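PDB 2JHP: core protein VP4 from Bluetongue virus, which carries out the capping of viral RNA as a multifunctional enzyme that also forms part of the inner capsid of the virus. Local coordinates for residues 22-26 and 44-50; 38-43 and 519-525; 159-163 and 359-363. One frame throughout, in Å; residues are numbered along the deposited sequence.

Contacts 1 and 2 are neighbours, their centres 13 Å apart, and helix 34-41 ties them together: it connects the two strands paired in contact 1 and presents its C-terminal end to residues 519-525 in contact 2. The two meet directly where Trp26 CZ2 lies 3.5 Å from Glu40 CB. Contact 3 belongs to the opposite side of the chain's centre. Its own centre is 59 Å from that of contact 1 and 63 Å from that of contact 2, with nearest atoms about 41 and 43 Å apart. Neither contact 1 nor contact 2 supplies a residue to the guanine or S-adenosylhomocysteine pockets; contact 3 borders a sheet with the strand order of a methyltransferase.

Contact 1: 22-26 and 44-50; sequences FLPIW and YATDVYA
Two backbone hydrogen bonds join these segments as parallel strands: Tyr49 N donates to Pro24 O at 3.0 Å, and Trp26 N donates to Tyr49 O at 2.8 Å. Tyr49 is thus gripped through both its N-H and its carbonyl. A CA-H...O contact from Ala50 CA to Trp26 O, at 3.3 Å, continues the ladder.

The apolar contacts begin at Pro24, whose CG is tight against Val48 CG1, 3.3 Å, while its CB meets Tyr44 CD2 at 4.0 Å. Just before the strand, Leu23 slants across Tyr49, its CD1 3.7 Å from Tyr49 CE2.

Among the aromatics, the side chains of Tyr44 and Trp26 cross at about a right angle, while the Tyr44 ring stands obliquely to the five-membered ring of the indole, planes at 41°, with CE1 over one indole face toward its rim. A trans chi1 (-179°) carries the indole there.

Strands 25-27 and 48-51 are the ends of a beta-alpha-beta unit in a parallel five-stranded sheet, with 25-27 outermost. Trp26 packs against the connecting helix 34-41, on Leu37, Glu40 and Asn41, whereas Tyr49 faces helix 99-112 and hydrogen-bonds Glu103; strand 7-10 flanks 48-51 on its other edge.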
ATOM      1  N   PHE A  22     -17.714 -17.569  22.170  1.00 24.98           N
ATOM      2  CA  PHE A  22     -18.512 -18.335  21.205  1.00  4.94           C
ATOM      3  C   PHE A  22     -17.689 -18.957  20.075  1.00 -6.63           C
ATOM      4  O   PHE A  22     -18.127 -19.918  19.434  1.00 15.26           O
ATOM      5  CB  PHE A  22     -19.642 -17.477  20.633  1.00 -0.99           C
ATOM      6  CG  PHE A  22     -20.592 -16.933  21.678  1.00 13.01           C
ATOM      7  CD1 PHE A  22     -20.908 -15.576  21.711  1.00-10.07           C
ATOM      8  CD2 PHE A  22     -21.161 -17.774  22.630  1.00  4.82           C
ATOM      9  CE1 PHE A  22     -21.782 -15.065  22.670  1.00 40.02           C
ATOM     10  CE2 PHE A  22     -22.038 -17.275  23.596  1.00 13.66           C
ATOM     11  CZ  PHE A  22     -22.350 -15.916  23.614  1.00  7.75           C
ATOM     12  N   LEU A  23     -16.507 -18.390  19.824  1.00 -3.01           N
ATOM     13  CA  LEU A  23     -15.518 -19.020  18.973  1.00  6.99           C
ATOM     14  C   LEU A  23     -15.002 -20.286  19.657  1.00 10.94           C
ATOM     15  O   LEU A  23     -15.000 -20.373  20.893  1.00  8.44           O
ATOM     16  CB  LEU A  23     -14.363 -18.060  18.697  1.00 12.45           C
ATOM     17  CG  LEU A  23     -14.704 -16.727  18.035  1.00  8.08           C
ATOM     18  CD1 LEU A  23     -13.420 -15.983  17.796  1.00  5.44           C
ATOM     19  CD2 LEU A  23     -15.462 -16.907  16.732  1.00  9.69           C
ATOM     20  N   PRO A  24     -14.549 -21.266  18.860  1.00  4.63           N
ATOM     21  CA  PRO A  24     -14.107 -22.526  19.446  1.00 11.06           C
ATOM     22  C   PRO A  24     -12.774 -22.318  20.149  1.00 15.34           C
ATOM     23  O   PRO A  24     -12.119 -21.295  19.928  1.00 -7.94           O
ATOM     24  CB  PRO A  24     -13.934 -23.461  18.239  1.00 -4.94           C
ATOM     25  CG  PRO A  24     -14.200 -22.644  17.018  1.00 -6.34           C
ATOM     26  CD  PRO A  24     -14.353 -21.219  17.399  1.00 12.49           C
ATOM     27  N   ILE A  25     -12.401 -23.270  21.000  1.00 17.50           N
ATOM     28  CA  ILE A  25     -11.170 -23.195  21.783  1.00 13.17           C
ATOM     29  C   ILE A  25     -10.303 -24.412  21.497  1.00 11.33           C
ATOM     30  O   ILE A  25     -10.788 -25.546  21.432  1.00 19.78           O
ATOM     31  CB  ILE A  25     -11.474 -23.123  23.302  1.00 12.86           C
ATOM     32  CG1 ILE A  25     -12.368 -21.924  23.612  1.00-10.25           C
ATOM     33  CG2 ILE A  25     -10.192 -23.023  24.118  1.00 15.90           C
ATOM     34  CD1 ILE A  25     -13.535 -22.272  24.508  1.00 32.01           C
ATOM     35  N   TRP A  26      -9.015 -24.162  21.328  1.00 10.23           N
ATOM     36  CA  TRP A  26      -8.042 -25.218  21.107  1.00 11.15           C
ATOM     37  C   TRP A  26      -7.059 -25.223  22.272  1.00 11.44           C
ATOM     38  O   TRP A  26      -6.279 -24.280  22.437  1.00 15.91           O
ATOM     39  CB  TRP A  26      -7.334 -24.988  19.765  1.00 13.38           C
ATOM     40  CG  TRP A  26      -6.286 -26.004  19.338  1.00 19.20           C
ATOM     41  CD1 TRP A  26      -6.035 -27.235  19.885  1.00 13.59           C
ATOM     42  CD2 TRP A  26      -5.383 -25.867  18.234  1.00  9.15           C
ATOM     43  NE1 TRP A  26      -5.019 -27.860  19.198  1.00 15.71           N
ATOM     44  CE2 TRP A  26      -4.603 -27.044  18.179  1.00 12.50           C
ATOM     45  CE3 TRP A  26      -5.154 -24.858  17.284  1.00 21.95           C
ATOM     46  CZ2 TRP A  26      -3.606 -27.240  17.215  1.00  9.45           C
ATOM     47  CZ3 TRP A  26      -4.157 -25.053  16.320  1.00 20.08           C
ATOM     48  CH2 TRP A  26      -3.402 -26.239  16.294  1.00 10.84           C
ATOM     49  N   TYR A  44     -10.928 -26.589  12.403  1.00 13.66           N
ATOM     50  CA  TYR A  44     -11.578 -25.306  12.655  1.00 -5.55           C
ATOM     51  C   TYR A  44     -11.899 -24.530  11.378  1.00 -3.41           C
ATOM     52  O   TYR A  44     -11.037 -24.342  10.514  1.00  8.26           O
ATOM     53  CB  TYR A  44     -10.730 -24.474  13.620  1.00  3.82           C
ATOM     54  CG  TYR A  44     -10.423 -25.202  14.907  1.00 -8.61           C
ATOM     55  CD1 TYR A  44      -9.124 -25.616  15.202  1.00 13.03           C
ATOM     56  CD2 TYR A  44     -11.441 -25.497  15.831  1.00  6.03           C
ATOM     57  CE1 TYR A  44      -8.836 -26.291  16.380  1.00 22.82           C
ATOM     58  CE2 TYR A  44     -11.162 -26.174  17.018  1.00 11.94           C
ATOM     59  CZ  TYR A  44      -9.857 -26.571  17.281  1.00  2.98           C
ATOM     60  OH  TYR A  44      -9.566 -27.243  18.445  1.00 40.42           O
ATOM     61  N   ALA A  45     -13.152 -24.084  11.267  1.00  1.83           N
ATOM     62  CA  ALA A  45     -13.610 -23.376  10.070  1.00 -0.48           C
ATOM     63  C   ALA A  45     -13.838 -21.866  10.271  1.00 10.62           C
ATOM     64  O   ALA A  45     -14.123 -21.144   9.313  1.00 19.80           O
ATOM     65  CB  ALA A  45     -14.840 -24.045   9.507  1.00  3.19           C
ATOM     66  N   THR A  46     -13.704 -21.399  11.511  1.00  4.09           N
ATOM     67  CA  THR A  46     -13.731 -19.964  11.828  1.00  9.61           C
ATOM     68  C   THR A  46     -12.439 -19.639  12.552  1.00  8.21           C
ATOM     69  O   THR A  46     -11.669 -20.549  12.854  1.00 30.90           O
ATOM     70  CB  THR A  46     -14.897 -19.595  12.788  1.00  9.16           C
ATOM     71  OG1 THR A  46     -14.689 -20.229  14.054  1.00 21.71           O
ATOM     72  CG2 THR A  46     -16.228 -20.034  12.242  1.00  4.32           C
ATOM     73  N   ASP A  47     -12.205 -18.360  12.853  1.00 20.13           N
ATOM     74  CA  ASP A  47     -11.156 -17.999  13.807  1.00 13.40           C
ATOM     75  C   ASP A  47     -11.384 -18.756  15.110  1.00 14.95           C
ATOM     76  O   ASP A  47     -12.532 -19.042  15.482  1.00 27.29           O
ATOM     77  CB  ASP A  47     -11.089 -16.488  14.056  1.00  6.50           C
ATOM     78  CG  ASP A  47     -10.598 -15.710  12.832  1.00 28.75           C
ATOM     79  OD1 ASP A  47      -9.885 -16.293  11.983  1.00 18.65           O
ATOM     80  OD2 ASP A  47     -10.927 -14.510  12.715  1.00  9.61           O
ATOM     81  N   VAL A  48     -10.282 -19.109  15.769  1.00  9.66           N
ATOM     82  CA  VAL A  48     -10.299 -19.943  16.968  1.00 10.91           C
ATOM     83  C   VAL A  48      -9.326 -19.426  17.991  1.00 13.55           C
ATOM     84  O   VAL A  48      -8.266 -18.896  17.651  1.00 12.69           O
ATOM     85  CB  VAL A  48      -9.899 -21.410  16.682  1.00 15.84           C
ATOM     86  CG1 VAL A  48     -11.082 -22.182  16.223  1.00197.45           C
ATOM     87  CG2 VAL A  48      -8.759 -21.495  15.660  1.00 30.07           C
ATOM     88  N   TYR A  49      -9.688 -19.605  19.256  1.00 -4.94           N
ATOM     89  CA  TYR A  49      -8.797 -19.231  20.333  1.00 11.16           C
ATOM     90  C   TYR A  49      -7.909 -20.400  20.687  1.00 11.78           C
ATOM     91  O   TYR A  49      -8.323 -21.555  20.587  1.00 18.58           O
ATOM     92  CB  TYR A  49      -9.589 -18.805  21.554  1.00  6.58           C
ATOM     93  CG  TYR A  49     -10.261 -17.469  21.420  1.00 12.67           C
ATOM     94  CD1 TYR A  49      -9.517 -16.289  21.348  1.00 13.87           C
ATOM     95  CD2 TYR A  49     -11.648 -17.377  21.399  1.00 -9.33           C
ATOM     96  CE1 TYR A  49     -10.146 -15.044  21.242  1.00 24.28           C
ATOM     97  CE2 TYR A  49     -12.287 -16.138  21.288  1.00 20.61           C
ATOM     98  CZ  TYR A  49     -11.530 -14.985  21.213  1.00  3.30           C
ATOM     99  OH  TYR A  49     -12.170 -13.782  21.100  1.00 25.87           O
ATOM    100  N   ALA A  50      -6.689 -20.091  21.106  1.00  6.73           N
ATOM    101  CA  ALA A  50      -5.750 -21.106  21.557  1.00 13.85           C
ATOM    102  C   ALA A  50      -4.929 -20.629  22.751  1.00 11.51           C
ATOM    103  O   ALA A  50      -4.516 -19.470  22.812  1.00 14.94           O
ATOM    104  CB  ALA A  50      -4.833 -21.514  20.411  1.00 19.77           C
TER

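Contact 2: 38-43 and 519-525; sequences WLENGK and RFIGLRV
Trp38 carries this contact, its indole reaching from helix 34-41 across the turn that leads into helix 523-533. The side chain swings out with CG anti to the backbone N (chi1 -173°), which brings the pyrrole edge up to the backbone of Arg519. There NE1 donates to Arg519 O at 2.8 Å, meeting the carbonyl nearly end-on, and the oxygen lies almost in the ring plane. This bond, with the packing round the ring, sets the rotation of the indole.

Trp38 CZ2 lies 3.3 Å from Phe520 O, and carbon contacts follow. Ile521 runs past the ring in the opposite direction and sets CD1 3.6 Å from Trp38 CD1. Its two branches divide the work: with CG1 anti to the carbonyl carbon (chi1 -59°), CD1 goes to the tryptophan while CG2 turns to the amide of Asn41, 4.0 Å from ND2. That amide is held by His5 and by the carbonyl of His65. Along the six-membered ring, CZ2 meets Leu523 CB at 4.0 Å and CZ3 meets Arg524 CG at 3.9 Å. Arg524 crosses the indole at about a right angle, its guanidinium plane 83° from that of the ring.

Beside the indole the two backbones come very close at a pair of glycines, Gly42 CA and Gly522 CA being 3.6 Å apart. Gly522 sits in the type II turn from Phe520 to Leu523 with a positive phi that suits glycine, and is also the N-cap of the following helix. Val525 CG2, one turn further on, rests 3.5 Å from Gly42 O.

The arrangement wedges the C-terminal end of helix 34-41 against the start of helix 523-533. Helix 551-561 takes Leu523 and Phe520, the latter edge-to-face with His554, while Asn41 touches Trp26 of strand 25-27.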
ATOM      1  N   TRP A  38      -1.310 -29.876  12.628  1.00 18.76           N
ATOM      2  CA  TRP A  38      -1.876 -29.815  11.293  1.00  9.04           C
ATOM      3  C   TRP A  38      -3.283 -30.422  11.234  1.00 17.35           C
ATOM      4  O   TRP A  38      -4.196 -29.811  10.667  1.00 27.50           O
ATOM      5  CB  TRP A  38      -0.952 -30.481  10.276  1.00 -5.49           C
ATOM      6  CG  TRP A  38      -1.413 -30.283   8.874  1.00  0.75           C
ATOM      7  CD1 TRP A  38      -1.124 -29.228   8.061  1.00  5.02           C
ATOM      8  CD2 TRP A  38      -2.267 -31.153   8.120  1.00  6.34           C
ATOM      9  NE1 TRP A  38      -1.739 -29.387   6.843  1.00-12.21           N
ATOM     10  CE2 TRP A  38      -2.447 -30.561   6.851  1.00 16.31           C
ATOM     11  CE3 TRP A  38      -2.898 -32.375   8.394  1.00-12.59           C
ATOM     12  CZ2 TRP A  38      -3.231 -31.148   5.851  1.00 22.32           C
ATOM     13  CZ3 TRP A  38      -3.678 -32.964   7.398  1.00 28.50           C
ATOM     14  CH2 TRP A  38      -3.836 -32.347   6.141  1.00 -1.69           C
ATOM     15  N   LEU A  39      -3.462 -31.607  11.816  1.00 21.54           N
ATOM     16  CA  LEU A  39      -4.791 -32.231  11.808  1.00 25.82           C
ATOM     17  C   LEU A  39      -5.760 -31.588  12.807  1.00 14.05           C
ATOM     18  O   LEU A  39      -6.972 -31.584  12.576  1.00 -2.39           O
ATOM     19  CB  LEU A  39      -4.741 -33.768  11.918  1.00 23.88           C
ATOM     20  CG  LEU A  39      -4.122 -34.528  13.090  1.00141.99           C
ATOM     21  CD1 LEU A  39      -5.145 -34.766  14.203  1.00 19.09           C
ATOM     22  CD2 LEU A  39      -3.571 -35.856  12.568  1.00 -7.03           C
ATOM     23  N   GLU A  40      -5.223 -31.009  13.880  1.00 15.91           N
ATOM     24  CA  GLU A  40      -6.050 -30.290  14.840  1.00  6.76           C
ATOM     25  C   GLU A  40      -6.556 -28.963  14.319  1.00  5.81           C
ATOM     26  O   GLU A  40      -7.755 -28.707  14.340  1.00 14.83           O
ATOM     27  CB  GLU A  40      -5.335 -30.090  16.178  1.00 -4.89           C
ATOM     28  CG  GLU A  40      -5.602 -31.213  17.171  1.00  4.24           C
ATOM     29  CD  GLU A  40      -7.079 -31.566  17.260  1.00 20.84           C
ATOM     30  OE1 GLU A  40      -7.923 -30.636  17.271  1.00 35.46           O
ATOM     31  OE2 GLU A  40      -7.391 -32.778  17.314  1.00 27.06           O
ATOM     32  N   ASN A  41      -5.630 -28.127  13.863  1.00 -6.18           N
ATOM     33  CA  ASN A  41      -5.950 -26.821  13.281  1.00  4.08           C
ATOM     34  C   ASN A  41      -6.946 -26.935  12.118  1.00 15.48           C
ATOM     35  O   ASN A  41      -7.809 -26.073  11.956  1.00 12.81           O
ATOM     36  CB  ASN A  41      -4.660 -26.098  12.836  1.00 10.78           C
ATOM     37  CG  ASN A  41      -4.834 -24.582  12.704  1.00 57.11           C
ATOM     38  OD1 ASN A  41      -5.887 -24.032  13.024  1.00 10.19           O
ATOM     39  ND2 ASN A  41      -3.791 -23.904  12.231  1.00  4.99           N
ATOM     40  N   GLY A  42      -6.840 -28.013  11.337  1.00 13.10           N
ATOM     41  CA  GLY A  42      -7.699 -28.221  10.169  1.00 -8.97           C
ATOM     42  C   GLY A  42      -9.160 -28.482  10.473  1.00 -4.49           C
ATOM     43  O   GLY A  42      -9.999 -28.456   9.568  1.00 20.99           O
ATOM     44  N   LYS A  43      -9.464 -28.768  11.741  1.00 -3.72           N
ATOM     45  CA  LYS A  43     -10.841 -29.008  12.192  1.00  7.63           C
ATOM     46  C   LYS A  43     -11.636 -27.710  12.301  1.00 11.74           C
ATOM     47  O   LYS A  43     -12.871 -27.723  12.282  1.00 19.23           O
ATOM     48  CB  LYS A  43     -10.861 -29.717  13.546  1.00 13.86           C
ATOM     49  CG  LYS A  43     -10.254 -31.099  13.535  1.00  7.55           C
ATOM     50  CD  LYS A  43     -10.614 -31.869  14.790  1.00 16.28           C
ATOM     51  CE  LYS A  43      -9.699 -33.071  15.007  1.00 17.69           C
ATOM     52  NZ  LYS A  43      -9.516 -33.930  13.800  1.00 36.53           N
ATOM     53  N   ARG A 519       1.169 -25.424   3.291  1.00 18.99           N
ATOM     54  CA  ARG A 519       0.496 -25.393   4.582  1.00 14.08           C
ATOM     55  C   ARG A 519      -0.726 -26.311   4.522  1.00 13.34           C
ATOM     56  O   ARG A 519      -0.774 -27.315   5.224  1.00 11.54           O
ATOM     57  CB  ARG A 519       0.157 -23.952   4.989  1.00  4.23           C
ATOM     58  CG  ARG A 519       1.408 -23.140   5.425  1.00 -9.34           C
ATOM     59  CD  ARG A 519       1.317 -21.653   5.124  1.00 16.13           C
ATOM     60  NE  ARG A 519       1.592 -21.384   3.713  1.00-10.48           N
ATOM     61  CZ  ARG A 519       0.730 -20.839   2.862  1.00  6.21           C
ATOM     62  NH1 ARG A 519      -0.481 -20.460   3.276  1.00-12.60           N
ATOM     63  NH2 ARG A 519       1.087 -20.658   1.597  1.00-11.37           N
ATOM     64  N   PHE A 520      -1.676 -25.976   3.647  1.00 -7.66           N
ATOM     65  CA  PHE A 520      -2.874 -26.779   3.337  1.00 18.26           C
ATOM     66  C   PHE A 520      -3.735 -27.071   4.561  1.00 18.31           C
ATOM     67  O   PHE A 520      -4.254 -28.188   4.730  1.00 17.50           O
ATOM     68  CB  PHE A 520      -2.515 -28.072   2.593  1.00 39.19           C
ATOM     69  CG  PHE A 520      -1.733 -27.852   1.336  1.00 15.63           C
ATOM     70  CD1 PHE A 520      -0.454 -28.382   1.202  1.00 31.57           C
ATOM     71  CD2 PHE A 520      -2.267 -27.109   0.280  1.00 20.20           C
ATOM     72  CE1 PHE A 520       0.276 -28.186   0.045  1.00  8.75           C
ATOM     73  CE2 PHE A 520      -1.541 -26.895  -0.880  1.00 33.76           C
ATOM     74  CZ  PHE A 520      -0.266 -27.440  -0.997  1.00 11.70           C
ATOM     75  N   ILE A 521      -3.880 -26.054   5.405  1.00 21.72           N
ATOM     76  CA  ILE A 521      -4.653 -26.161   6.634  1.00 20.20           C
ATOM     77  C   ILE A 521      -6.130 -26.369   6.293  1.00 14.07           C
ATOM     78  O   ILE A 521      -6.719 -25.606   5.522  1.00 21.78           O
ATOM     79  CB  ILE A 521      -4.458 -24.916   7.552  1.00 12.43           C
ATOM     80  CG1 ILE A 521      -2.976 -24.735   7.941  1.00 22.83           C
ATOM     81  CG2 ILE A 521      -5.366 -24.993   8.776  1.00 10.10           C
ATOM     82  CD1 ILE A 521      -2.354 -25.901   8.712  1.00  4.69           C
ATOM     83  N   GLY A 522      -6.706 -27.426   6.853  1.00 20.26           N
ATOM     84  CA  GLY A 522      -8.105 -27.722   6.638  1.00 -6.06           C
ATOM     85  C   GLY A 522      -8.385 -28.656   5.478  1.00 10.30           C
ATOM     86  O   GLY A 522      -9.551 -28.994   5.218  1.00 13.43           O
ATOM     87  N   LEU A 523      -7.327 -29.097   4.798  1.00  8.88           N
ATOM     88  CA  LEU A 523      -7.460 -29.945   3.615  1.00 10.43           C
ATOM     89  C   LEU A 523      -8.369 -31.165   3.818  1.00  9.65           C
ATOM     90  O   LEU A 523      -9.147 -31.511   2.930  1.00 20.45           O
ATOM     91  CB  LEU A 523      -6.084 -30.372   3.089  1.00  7.45           C
ATOM     92  CG  LEU A 523      -6.032 -31.063   1.718  1.00 15.83           C
ATOM     93  CD1 LEU A 523      -6.425 -30.107   0.596  1.00 17.35           C
ATOM     94  CD2 LEU A 523      -4.651 -31.638   1.474  1.00  9.88           C
ATOM     95  N   ARG A 524      -8.271 -31.807   4.982  1.00 -5.50           N
ATOM     96  CA  ARG A 524      -9.063 -33.016   5.253  1.00 -7.57           C
ATOM     97  C   ARG A 524     -10.562 -32.732   5.296  1.00  9.93           C
ATOM     98  O   ARG A 524     -11.361 -33.442   4.691  1.00 23.07           O
ATOM     99  CB  ARG A 524      -8.625 -33.679   6.556  1.00-10.00           C
ATOM    100  CG  ARG A 524      -7.219 -34.236   6.496  1.00-18.17           C
ATOM    101  CD  ARG A 524      -7.175 -35.595   7.169  1.00-12.43           C
ATOM    102  NE  ARG A 524      -6.112 -36.437   6.618  1.00 15.78           N
ATOM    103  CZ  ARG A 524      -5.766 -37.623   7.111  1.00 23.28           C
ATOM    104  NH1 ARG A 524      -6.389 -38.110   8.181  1.00 19.34           N
ATOM    105  NH2 ARG A 524      -4.795 -38.326   6.537  1.00 -3.43           N
ATOM    106  N   VAL A 525     -10.924 -31.675   6.010  1.00 -7.70           N
ATOM    107  CA  VAL A 525     -12.309 -31.206   6.060  1.00-10.36           C
ATOM    108  C   VAL A 525     -12.815 -30.830   4.674  1.00 -9.75           C
ATOM    109  O   VAL A 525     -13.946 -31.137   4.308  1.00  8.61           O
ATOM    110  CB  VAL A 525     -12.469 -30.042   7.060  1.00  5.24           C
ATOM    111  CG1 VAL A 525     -13.696 -29.221   6.744  1.00  2.65           C
ATOM    112  CG2 VAL A 525     -12.542 -30.609   8.479  1.00-11.99           C
TER

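Contact 3: 159-163 and 359-363; sequences LYMEY and TKVVS
Tyr160 reaches across to the backbone of strand 357-362 and makes most of this contact with the outer end of its ring. A chi1 near 180° (-174°) extends the side chain away from its own chain and carries the hydroxyl up to the strand. There Tyr160 OH accepts a hydrogen bond from Val362 N at 3.1 Å, with an N-H...O angle of 156°. The same oxygen donates a weak bond to Lys360 O, 3.4 Å away and lying at the ring edge, near the ring plane. A single hydroxyl therefore engages one N-H and one C=O on the same edge of the strand, flanking Val361. Between those two groups it comes down to 3.1 Å from Val361 CA, and further back along the ring CE2 meets Val361 CB at 3.6 Å, the two side chains crossing at a slant. Val362 adds CG2, 3.9 Å from the hydroxyl oxygen.

Met161 follows with its backbone, CA lying 4.3 Å from Thr359 CG2, while the thioether end of its side chain leads off. At Glu162 the backbone N is still within 4.4 Å of that same methyl, but the chain here is poorly ordered and the contact is loose.

Strand 357-362 uses its other edge to pair antiparallel with strand 315-320, Val361 bonding to Tyr316, and it runs straight into helix 363-373, whose Val366 and Met369 also pack on Tyr160. The tyrosine backbone bonds to Leu323 of strand 322-324, an outermost strand of a seven-stranded mixed sheet. With its order 3-2-1-4-5-7-6 and antiparallel strand 7, that sheet has the Rossmann-like topology of S-adenosylmethionine-dependent methyltransferases, and Tyr160 links its edge to the neighbouring two-stranded sheet.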
ATOM      1  N   LEU A 159     -11.199  21.482  -7.991  1.00 13.11           N
ATOM      2  CA  LEU A 159     -10.318  22.369  -8.738  1.00 23.26           C
ATOM      3  C   LEU A 159     -11.122  23.439  -9.438  1.00 15.89           C
ATOM      4  O   LEU A 159     -12.353  23.416  -9.413  1.00 13.31           O
ATOM      5  CB  LEU A 159      -9.553  21.588  -9.802  1.00 11.23           C
ATOM      6  CG  LEU A 159      -8.946  20.269  -9.372  1.00-14.89           C
ATOM      7  CD1 LEU A 159      -8.565  19.397 -10.598  1.00-13.20           C
ATOM      8  CD2 LEU A 159      -7.727  20.491  -8.461  1.00 26.27           C
ATOM      9  N   TYR A 160     -10.402  24.366 -10.068  1.00 12.90           N
ATOM     10  CA  TYR A 160     -10.981  25.362 -10.953  1.00  3.19           C
ATOM     11  C   TYR A 160     -10.060  25.665 -12.134  1.00 22.93           C
ATOM     12  O   TYR A 160      -8.880  25.988 -11.950  1.00 26.67           O
ATOM     13  CB  TYR A 160     -11.273  26.659 -10.203  1.00 11.55           C
ATOM     14  CG  TYR A 160     -12.012  27.680 -11.046  1.00 -1.97           C
ATOM     15  CD1 TYR A 160     -13.402  27.781 -10.991  1.00 -8.63           C
ATOM     16  CD2 TYR A 160     -11.326  28.541 -11.898  1.00 14.68           C
ATOM     17  CE1 TYR A 160     -14.088  28.711 -11.756  1.00-12.08           C
ATOM     18  CE2 TYR A 160     -12.002  29.469 -12.668  1.00 -8.17           C
ATOM     19  CZ  TYR A 160     -13.387  29.553 -12.593  1.00  4.36           C
ATOM     20  OH  TYR A 160     -14.069  30.477 -13.360  1.00  5.17           O
ATOM     21  N   MET A 161     -10.616  25.532 -13.340  1.00 41.48           N
ATOM     22  CA  MET A 161     -10.074  26.152 -14.556  1.00 56.74           C
ATOM     23  C   MET A 161     -11.230  26.487 -15.510  1.00 72.02           C
ATOM     24  O   MET A 161     -12.367  26.749 -15.068  1.00 73.88           O
ATOM     25  CB  MET A 161      -9.023  25.283 -15.279  1.00 51.48           C
ATOM     26  CG  MET A 161      -8.488  24.070 -14.530  1.00 25.40           C
ATOM     27  SD  MET A 161      -9.054  22.515 -15.245  1.00 30.87           S
ATOM     28  CE  MET A 161      -7.722  22.127 -16.389  1.00 -7.01           C
ATOM     29  N   GLU A 162     -10.912  26.469 -16.815  1.00 89.96           N
ATOM     30  CA  GLU A 162     -11.852  26.788 -17.913  1.00105.70           C
ATOM     31  C   GLU A 162     -13.341  27.196 -17.731  1.00100.29           C
ATOM     32  O   GLU A 162     -13.587  28.401 -17.676  1.00 97.58           O
ATOM     33  CB  GLU A 162     -11.576  25.951 -19.194  1.00115.32           C
ATOM     34  CG  GLU A 162     -12.012  26.659 -20.480  1.00169.68           C
ATOM     35  CD  GLU A 162     -11.020  26.504 -21.629  1.00188.26           C
ATOM     36  OE1 GLU A 162     -11.386  26.867 -22.773  1.00200.00           O
ATOM     37  OE2 GLU A 162      -9.876  26.032 -21.396  1.00200.00           O
ATOM     38  N   TYR A 163     -14.353  26.310 -17.639  1.00100.96           N
ATOM     39  CA  TYR A 163     -14.402  24.870 -17.255  1.00 99.74           C
ATOM     40  C   TYR A 163     -15.413  24.664 -16.112  1.00 93.72           C
ATOM     41  O   TYR A 163     -16.633  24.576 -16.379  1.00 94.76           O
ATOM     42  CB  TYR A 163     -13.041  24.233 -16.943  1.00 96.83           C
ATOM     43  N   THR A 359      -6.375  32.579 -17.427  1.00 13.80           N
ATOM     44  CA  THR A 359      -7.642  31.953 -17.077  1.00 19.28           C
ATOM     45  C   THR A 359      -8.660  33.000 -16.627  1.00 22.27           C
ATOM     46  O   THR A 359      -8.334  33.915 -15.864  1.00 15.66           O
ATOM     47  CB  THR A 359      -7.449  30.905 -15.944  1.00 13.25           C
ATOM     48  OG1 THR A 359      -6.348  30.040 -16.254  1.00 18.54           O
ATOM     49  CG2 THR A 359      -8.698  30.063 -15.760  1.00 20.60           C
ATOM     50  N   LYS A 360      -9.888  32.857 -17.113  1.00 23.76           N
ATOM     51  CA  LYS A 360     -11.004  33.664 -16.634  1.00 24.13           C
ATOM     52  C   LYS A 360     -11.578  32.969 -15.416  1.00 14.55           C
ATOM     53  O   LYS A 360     -11.687  31.742 -15.394  1.00 21.33           O
ATOM     54  CB  LYS A 360     -12.085  33.814 -17.712  1.00 28.67           C
ATOM     55  CG  LYS A 360     -13.148  34.866 -17.395  1.00 90.10           C
ATOM     56  CD  LYS A 360     -14.255  34.908 -18.442  1.00 24.92           C
ATOM     57  CE  LYS A 360     -15.410  33.962 -18.103  1.00 15.62           C
ATOM     58  NZ  LYS A 360     -16.690  34.387 -18.760  1.00  1.21           N
ATOM     59  N   VAL A 361     -11.943  33.751 -14.404  1.00 12.51           N
ATOM     60  CA  VAL A 361     -12.528  33.201 -13.181  1.00 17.97           C
ATOM     61  C   VAL A 361     -13.744  34.001 -12.697  1.00 24.26           C
ATOM     62  O   VAL A 361     -13.678  35.223 -12.536  1.00 16.45           O
ATOM     63  CB  VAL A 361     -11.450  32.988 -12.059  1.00 24.67           C
ATOM     64  CG1 VAL A 361     -10.312  33.989 -12.180  1.00 20.57           C
ATOM     65  CG2 VAL A 361     -12.063  33.017 -10.668  1.00 20.42           C
ATOM     66  N   VAL A 362     -14.859  33.299 -12.498  1.00 15.87           N
ATOM     67  CA  VAL A 362     -16.065  33.905 -11.939  1.00 17.20           C
ATOM     68  C   VAL A 362     -16.010  33.803 -10.423  1.00 15.37           C
ATOM     69  O   VAL A 362     -16.045  32.704  -9.865  1.00  2.73           O
ATOM     70  CB  VAL A 362     -17.385  33.253 -12.443  1.00 -0.35           C
ATOM     71  CG1 VAL A 362     -18.524  34.280 -12.407  1.00 -9.57           C
ATOM     72  CG2 VAL A 362     -17.244  32.688 -13.862  1.00-19.74           C
ATOM     73  N   SER A 363     -15.919  34.960  -9.772  1.00 11.05           N
ATOM     74  CA  SER A 363     -15.864  35.059  -8.317  1.00  8.82           C
ATOM     75  C   SER A 363     -16.846  34.123  -7.621  1.00 13.91           C
ATOM     76  O   SER A 363     -16.460  33.385  -6.719  1.00  9.99           O
ATOM     77  CB  SER A 363     -16.110  36.501  -7.872  1.00 21.14           C
ATOM     78  OG  SER A 363     -15.115  37.359  -8.397  1.00 11.61           O
TER